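Local coordinates for uncharacterized protein (Trypanosoma brucei, PDB 2Q0X), which is of unknown function but adopts the alpha/beta-hydrolase fold and is named as a paraflagellar rod component, at residues E165-E170 and I187-L192. Residues are numbered along the deposited sequence; the frame is centred on the assembly and turned at random.
Sequences EKLMAE and ITPARL
Leu167 meets Pro189 through a single methyl, CD1, which comes at the CG-CB edge of the proline ring, 3.4 Å from CG, tighter than usual for two carbons, and 3.9 Å from CB. Beside this pair, Met168 reaches the next residue of the short helix: its SD lies 3.8 Å from both CA and N of Ala190, so the sulfur sits against backbone rather than against the small side chain, and CE stands 4.2 Å from Ala190 CB. The methionine gets there by folding. Its CB does not point at the partner helix, but bends at chi2 (-55°) and chi3 (-69°) curl the thioether over the start of helix 189-193.

The start of that helix probably helps to place Pro189 and Ala190. Thr188 is the N-cap, and its OG1 accepts a weak bond from Arg191 N, 3.4 Å long and bent to 144°; the same oxygen also bonds Gln47. Pro189 faces helix 154-170, Ala190 offers it backbone and the flank of its methyl, and the CB of Arg191 is directed away, its guanidinium forming a salt bridge with Asp90. Ala190 also shares a backbone hydrogen bond with Gly173, in the loop linking the two helices.

Both helices belong to the insertion between strands 135-143 and 227-232, where alpha/beta-hydrolases commonly carry a cap or lid, and Thr188 packs on Ile80 of the second subunit. Van der Waals contact is all that passes directly between the two segments; the directional bonds around it lie elsewhere, in the cap, the Ala190-Gly173 bond and the arginine.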
ATOM      1  N   GLU A 165     -10.517 -14.813  17.938  1.00 46.06           N
ATOM      2  CA  GLU A 165     -11.958 -14.731  18.245  1.00 46.09           C
ATOM      3  C   GLU A 165     -12.285 -13.570  19.180  1.00 45.90           C
ATOM      4  O   GLU A 165     -13.295 -12.881  18.993  1.00 45.96           O
ATOM      5  CB  GLU A 165     -12.445 -16.028  18.894  1.00 46.06           C
ATOM      6  CG  GLU A 165     -12.538 -17.197  17.947  1.00 46.34           C
ATOM      7  CD  GLU A 165     -12.796 -18.519  18.661  1.00 46.46           C
ATOM      8  OE1 GLU A 165     -13.293 -18.515  19.815  1.00 47.31           O
ATOM      9  OE2 GLU A 165     -12.504 -19.568  18.049  1.00 47.26           O
ATOM     10  N   LYS A 166     -11.430 -13.383  20.187  1.00 45.65           N
ATOM     11  CA  LYS A 166     -11.597 -12.332  21.185  1.00 45.40           C
ATOM     12  C   LYS A 166     -11.438 -10.949  20.563  1.00 45.17           C
ATOM     13  O   LYS A 166     -12.242 -10.057  20.836  1.00 45.21           O
ATOM     14  CB  LYS A 166     -10.587 -12.511  22.322  1.00 45.43           C
ATOM     15  N   LEU A 167     -10.410 -10.781  19.724  1.00 44.81           N
ATOM     16  CA  LEU A 167     -10.155  -9.500  19.048  1.00 44.47           C
ATOM     17  C   LEU A 167     -11.266  -9.150  18.060  1.00 44.40           C
ATOM     18  O   LEU A 167     -11.673  -7.997  17.965  1.00 44.31           O
ATOM     19  CB  LEU A 167      -8.803  -9.501  18.328  1.00 44.28           C
ATOM     20  CG  LEU A 167      -7.517  -9.576  19.161  1.00 44.13           C
ATOM     21  CD1 LEU A 167      -6.307  -9.764  18.256  1.00 43.85           C
ATOM     22  CD2 LEU A 167      -7.321  -8.350  20.034  1.00 43.65           C
ATOM     23  N   MET A 168     -11.762 -10.150  17.340  1.00 44.43           N
ATOM     24  CA  MET A 168     -12.830  -9.940  16.354  1.00 44.53           C
ATOM     25  C   MET A 168     -14.128  -9.499  17.008  1.00 44.71           C
ATOM     26  O   MET A 168     -14.887  -8.741  16.404  1.00 44.87           O
ATOM     27  CB  MET A 168     -13.085 -11.214  15.534  1.00 44.36           C
ATOM     28  CG  MET A 168     -11.937 -11.610  14.603  1.00 44.20           C
ATOM     29  SD  MET A 168     -11.421 -10.318  13.467  1.00 44.02           S
ATOM     30  CE  MET A 168     -12.830 -10.214  12.364  1.00 44.00           C
ATOM     31  N   ALA A 169     -14.368  -9.984  18.228  1.00 44.84           N
ATOM     32  CA  ALA A 169     -15.544  -9.613  19.019  1.00 44.99           C
ATOM     33  C   ALA A 169     -15.432  -8.191  19.568  1.00 45.13           C
ATOM     34  O   ALA A 169     -16.440  -7.522  19.775  1.00 45.13           O
ATOM     35  CB  ALA A 169     -15.743 -10.597  20.159  1.00 44.88           C
ATOM     36  N   GLU A 170     -14.205  -7.741  19.809  1.00 45.32           N
ATOM     37  CA  GLU A 170     -13.949  -6.354  20.212  1.00 45.58           C
ATOM     38  C   GLU A 170     -13.960  -5.375  19.035  1.00 45.49           C
ATOM     39  O   GLU A 170     -13.975  -4.162  19.240  1.00 45.69           O
ATOM     40  CB  GLU A 170     -12.623  -6.269  20.975  1.00 45.50           C
ATOM     41  CG  GLU A 170     -12.649  -7.090  22.272  1.00 46.13           C
ATOM     42  CD  GLU A 170     -11.298  -7.171  22.960  1.00 46.19           C
ATOM     43  OE1 GLU A 170     -10.278  -7.285  22.252  1.00 47.22           O
ATOM     44  OE2 GLU A 170     -11.263  -7.129  24.211  1.00 46.82           O
ATOM     45  N   ILE A 187       0.465  -9.861  10.542  1.00 39.44           N
ATOM     46  CA  ILE A 187      -0.837 -10.313  10.063  1.00 39.58           C
ATOM     47  C   ILE A 187      -1.955  -9.710  10.916  1.00 39.69           C
ATOM     48  O   ILE A 187      -1.799  -9.551  12.142  1.00 39.80           O
ATOM     49  CB  ILE A 187      -0.920 -11.869  10.077  1.00 39.70           C
ATOM     50  CG1 ILE A 187      -2.211 -12.367   9.413  1.00 39.74           C
ATOM     51  CG2 ILE A 187      -0.797 -12.415  11.514  1.00 39.72           C
ATOM     52  CD1 ILE A 187      -2.145 -13.817   8.941  1.00 39.40           C
ATOM     53  N   THR A 188      -3.070  -9.358  10.278  1.00 39.63           N
ATOM     54  CA  THR A 188      -4.202  -8.809  11.010  1.00 39.52           C
ATOM     55  C   THR A 188      -5.047  -9.949  11.567  1.00 39.53           C
ATOM     56  O   THR A 188      -5.105 -11.020  10.969  1.00 39.56           O
ATOM     57  CB  THR A 188      -5.074  -7.851  10.150  1.00 39.53           C
ATOM     58  OG1 THR A 188      -5.595  -8.539   9.009  1.00 39.56           O
ATOM     59  CG2 THR A 188      -4.282  -6.650   9.703  1.00 39.35           C
ATOM     60  N   PRO A 189      -5.669  -9.744  12.744  1.00 39.50           N
ATOM     61  CA  PRO A 189      -6.621 -10.750  13.235  1.00 39.70           C
ATOM     62  C   PRO A 189      -7.688 -11.130  12.196  1.00 39.69           C
ATOM     63  O   PRO A 189      -8.022 -12.309  12.070  1.00 39.72           O
ATOM     64  CB  PRO A 189      -7.244 -10.088  14.468  1.00 39.72           C
ATOM     65  CG  PRO A 189      -6.204  -9.107  14.944  1.00 39.53           C
ATOM     66  CD  PRO A 189      -5.495  -8.629  13.691  1.00 39.43           C
ATOM     67  N   ALA A 190      -8.183 -10.145  11.448  1.00 39.72           N
ATOM     68  CA  ALA A 190      -9.199 -10.385  10.431  1.00 39.78           C
ATOM     69  C   ALA A 190      -8.725 -11.357   9.362  1.00 39.89           C
ATOM     70  O   ALA A 190      -9.517 -12.114   8.838  1.00 40.25           O
ATOM     71  CB  ALA A 190      -9.645  -9.084   9.795  1.00 39.64           C
ATOM     72  N   ARG A 191      -7.442 -11.334   9.022  1.00 39.99           N
ATOM     73  CA  ARG A 191      -6.908 -12.299   8.058  1.00 40.06           C
ATOM     74  C   ARG A 191      -6.826 -13.721   8.645  1.00 39.99           C
ATOM     75  O   ARG A 191      -7.071 -14.692   7.949  1.00 40.07           O
ATOM     76  CB  ARG A 191      -5.557 -11.831   7.491  1.00 39.93           C
ATOM     77  CG  ARG A 191      -5.707 -10.799   6.373  1.00 39.64           C
ATOM     78  CD  ARG A 191      -6.218 -11.431   5.063  1.00 39.83           C
ATOM     79  NE  ARG A 191      -5.321 -12.477   4.549  1.00 39.32           N
ATOM     80  CZ  ARG A 191      -4.233 -12.262   3.809  1.00 39.33           C
ATOM     81  NH1 ARG A 191      -3.867 -11.032   3.455  1.00 39.72           N
ATOM     82  NH2 ARG A 191      -3.486 -13.286   3.419  1.00 39.19           N
ATOM     83  N   LEU A 192      -6.538 -13.830   9.935  1.00 40.05           N
ATOM     84  CA  LEU A 192      -6.490 -15.131  10.593  1.00 40.09           C
ATOM     85  C   LEU A 192      -7.900 -15.700  10.840  1.00 40.42           C
ATOM     86  O   LEU A 192      -8.100 -16.931  10.775  1.00 40.72           O
ATOM     87  CB  LEU A 192      -5.699 -15.043  11.905  1.00 39.97           C
ATOM     88  CG  LEU A 192      -4.160 -15.026  11.838  1.00 39.48           C
ATOM     89  CD1 LEU A 192      -3.565 -14.559  13.158  1.00 38.23           C
ATOM     90  CD2 LEU A 192      -3.609 -16.431  11.457  1.00 39.43           C
TER